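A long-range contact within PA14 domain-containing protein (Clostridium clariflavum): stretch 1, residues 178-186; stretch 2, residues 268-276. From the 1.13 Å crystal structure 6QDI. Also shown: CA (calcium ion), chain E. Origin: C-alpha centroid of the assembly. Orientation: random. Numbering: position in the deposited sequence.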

# COMPACT_ATOMS: atom_id res chain seq x y z
N VAL A 178 -7.15 -4.37 8.68
CA VAL A 178 -6.68 -5.59 8.07
C VAL A 178 -5.20 -5.77 8.36
O VAL A 178 -4.55 -4.81 8.75
CB VAL A 178 -6.92 -5.65 6.54
CG1 VAL A 178 -8.38 -5.69 6.20
CG2 VAL A 178 -6.21 -4.52 5.83
N ILE A 179 -4.69 -6.98 8.15
CA ILE A 179 -3.27 -7.21 8.25
C ILE A 179 -2.73 -7.32 6.82
O ILE A 179 -2.70 -8.38 6.23
CB ILE A 179 -2.92 -8.43 9.09
CG1 ILE A 179 -3.72 -8.51 10.39
CG2 ILE A 179 -1.40 -8.48 9.31
CD1 ILE A 179 -3.68 -7.28 11.22
N ASP A 180 -2.32 -6.17 6.29
CA ASP A 180 -1.85 -6.07 4.90
C ASP A 180 -0.83 -4.96 4.86
O ASP A 180 -1.16 -3.84 4.47
CB ASP A 180 -3.03 -5.79 3.99
CG ASP A 180 -2.67 -5.82 2.54
OD1 ASP A 180 -1.63 -6.38 2.20
OD2 ASP A 180 -3.47 -5.32 1.71
N PHE A 181 0.39 -5.25 5.30
CA PHE A 181 1.40 -4.23 5.54
C PHE A 181 2.67 -4.45 4.73
O PHE A 181 3.18 -5.56 4.63
CB PHE A 181 1.82 -4.24 7.01
CG PHE A 181 0.77 -3.69 7.94
CD1 PHE A 181 0.59 -2.34 8.07
CD2 PHE A 181 -0.04 -4.54 8.67
CE1 PHE A 181 -0.32 -1.83 8.94
CE2 PHE A 181 -1.03 -4.02 9.49
CZ PHE A 181 -1.16 -2.66 9.64
N ASN A 182 3.21 -3.35 4.20
CA ASN A 182 4.53 -3.33 3.62
C ASN A 182 5.06 -1.94 3.87
O ASN A 182 4.68 -0.98 3.19
CB ASN A 182 4.52 -3.71 2.15
CG ASN A 182 5.92 -3.71 1.55
OD1 ASN A 182 6.88 -3.30 2.21
ND2 ASN A 182 6.04 -4.15 0.32
N TRP A 183 5.88 -1.83 4.91
CA TRP A 183 6.38 -0.54 5.36
C TRP A 183 7.69 -0.15 4.68
O TRP A 183 8.23 0.91 5.00
CB TRP A 183 6.63 -0.54 6.87
CG TRP A 183 5.45 -0.88 7.74
CD1 TRP A 183 4.47 -0.03 8.15
CD2 TRP A 183 5.19 -2.15 8.36
NE1 TRP A 183 3.56 -0.72 8.95
CE2 TRP A 183 4.00 -2.00 9.11
CE3 TRP A 183 5.84 -3.39 8.39
CZ2 TRP A 183 3.48 -3.05 9.91
CZ3 TRP A 183 5.29 -4.42 9.11
CH2 TRP A 183 4.14 -4.24 9.87
N GLY A 184 8.24 -0.99 3.80
CA GLY A 184 9.62 -0.77 3.39
C GLY A 184 10.50 -0.80 4.61
O GLY A 184 10.45 -1.76 5.39
N VAL A 185 11.30 0.23 4.81
CA VAL A 185 12.16 0.34 5.97
C VAL A 185 11.54 1.23 7.06
O VAL A 185 12.19 1.52 8.08
CB VAL A 185 13.60 0.76 5.60
CG1 VAL A 185 14.24 -0.32 4.78
CG2 VAL A 185 13.63 2.12 4.93
N GLY A 186 10.28 1.61 6.90
CA GLY A 186 9.56 2.36 7.93
C GLY A 186 9.05 1.46 9.07
O GLY A 186 9.13 0.25 9.02
N GLY A 268 15.64 -6.34 10.55
CA GLY A 268 16.57 -5.54 9.78
C GLY A 268 16.05 -5.41 8.34
O GLY A 268 15.36 -6.27 7.80
N LEU A 269 16.49 -4.34 7.68
CA LEU A 269 16.09 -4.03 6.32
C LEU A 269 14.57 -3.92 6.25
O LEU A 269 13.96 -3.29 7.11
CB LEU A 269 16.68 -5.02 5.30
CG LEU A 269 18.18 -5.30 5.36
CD1 LEU A 269 18.56 -6.24 4.22
CD2 LEU A 269 18.97 -4.02 5.24
N ALA A 270 13.94 -4.40 5.18
CA ALA A 270 12.54 -4.14 4.98
C ALA A 270 11.64 -4.96 5.90
O ALA A 270 12.08 -5.95 6.52
CB ALA A 270 12.18 -4.38 3.51
N GLY A 271 10.38 -4.56 5.97
CA GLY A 271 9.38 -5.24 6.80
C GLY A 271 8.04 -5.27 6.12
O GLY A 271 7.60 -4.27 5.53
N SER A 272 7.37 -6.43 6.22
CA SER A 272 6.05 -6.61 5.60
C SER A 272 5.39 -7.82 6.23
O SER A 272 6.08 -8.74 6.71
CB SER A 272 6.18 -6.77 4.06
OG SER A 272 7.02 -7.88 3.74
N ILE A 273 4.06 -7.81 6.23
CA ILE A 273 3.30 -8.93 6.76
C ILE A 273 1.89 -8.84 6.20
O ILE A 273 1.26 -7.78 6.25
CB ILE A 273 3.32 -8.97 8.32
CG1 ILE A 273 2.44 -10.03 8.88
CG2 ILE A 273 2.89 -7.67 8.94
CD1 ILE A 273 3.01 -11.36 8.99
N ARG A 274 1.38 -9.96 5.72
CA ARG A 274 0.01 -10.06 5.26
C ARG A 274 -0.61 -11.34 5.82
O ARG A 274 0.02 -12.41 5.83
CB ARG A 274 -0.05 -10.11 3.75
CG ARG A 274 0.75 -9.06 3.05
NE ARG A 274 2.15 -7.38 2.16
CZ ARG A 274 1.91 -6.61 1.11
NH1 ARG A 274 0.81 -5.86 1.01
NH2 ARG A 274 2.87 -6.41 0.18
N LEU A 275 -1.86 -11.21 6.26
CA LEU A 275 -2.70 -12.35 6.66
C LEU A 275 -3.78 -12.53 5.59
O LEU A 275 -4.64 -11.67 5.41
CB LEU A 275 -3.33 -12.14 8.04
CG LEU A 275 -4.24 -13.27 8.51
CD1 LEU A 275 -3.49 -14.57 8.73
CD2 LEU A 275 -4.99 -12.87 9.76
N GLU A 276 -3.70 -13.68 4.90
CA GLU A 276 -4.64 -14.02 3.84
C GLU A 276 -5.34 -15.33 4.15
O GLU A 276 -4.90 -16.11 5.02
CB GLU A 276 -3.88 -14.16 2.52
CG GLU A 276 -3.24 -12.88 1.99
CD GLU A 276 -2.49 -13.14 0.69
OE1 GLU A 276 -1.56 -13.97 0.73
OE2 GLU A 276 -2.91 -12.64 -0.37
CA CA E . 13.48 -7.56 7.41
O HOH W 1 -5.96 -9.39 7.19

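How do two stretches so far apart in sequence come to lie side by side? They run as neighbouring antiparallel strands, their directions 174° apart, and the backbone carries most of the bonding. Phe 181 and Ile 273 form a reciprocal pair: Phe 181 N donates to Ile 273 O at 2.8 Å, and Ile 273 N donates to Phe 181 O at 2.9 Å. Two residues along, Leu 275 N gives a nearly straight bond to Ile 179 O, 3.0 Å long. In the other direction Trp 183 N reaches Gly 271 O at 3.0 Å, and Gly 271 N reaches Gly 184 O at 2.9 Å, both more bent.

What satisfies the backbone groups where the ladder runs out? Beside Leu 275, a water takes over: it accepts from Ile 179 N at 2.9 Å and donates to Leu 275 O at 3.2 Å, bridging the strands where no direct bond is made. At the far end the chain folds into a type II' turn from Trp 183 to Gly 186, closed by Gly 186 N donating to Trp 183 O at 2.9 Å. Gly 184 sits in this turn with a positive phi, which favours glycine, and its N is satisfied by the side chain of Asn 182, with Gly 184 N 3.1 Å from Asn 182 OD1. Across from the turn, the calcium ion takes two carbonyls of the second stretch, Gly 268 O and Ala 270 O, each 2.3 Å from CA; its other ligands lie elsewhere in the structure.

Which charged groups meet on the face that carries Asp 180, Asn 182, Ser 272 and Arg 274? Asp 180 and Arg 274 are directly paired in the register, and their side-chain ends converge in a salt bridge, Arg 274 NH1 donating to Asp 180 OD1 at 2.8 Å. Opposite charges thus reinforce a hydrogen bond. Asn 182 and Ser 272 face each other next along, but by packing: Asn 182 CG lies 4.0 Å from Ser 272 CB, while Asn 182 ND2 finds its partner elsewhere in the structure.

What fills the other face? Apolar side chains gather around Ile 273. Its CG2 lies 4.1 Å from Phe 181 CB and 3.8 Å from Trp 183 CH2, while Ile 273 CG1 is 4.2 Å from Ile 179 CG2. Ile 179 also packs against Leu 275, with CB of Ile 179 3.9 Å from CB of Leu 275. These residues are buried, and the atoms that meet between them are all carbon, so these side-chain contacts are van der Waals packing that complements the backbone bonds.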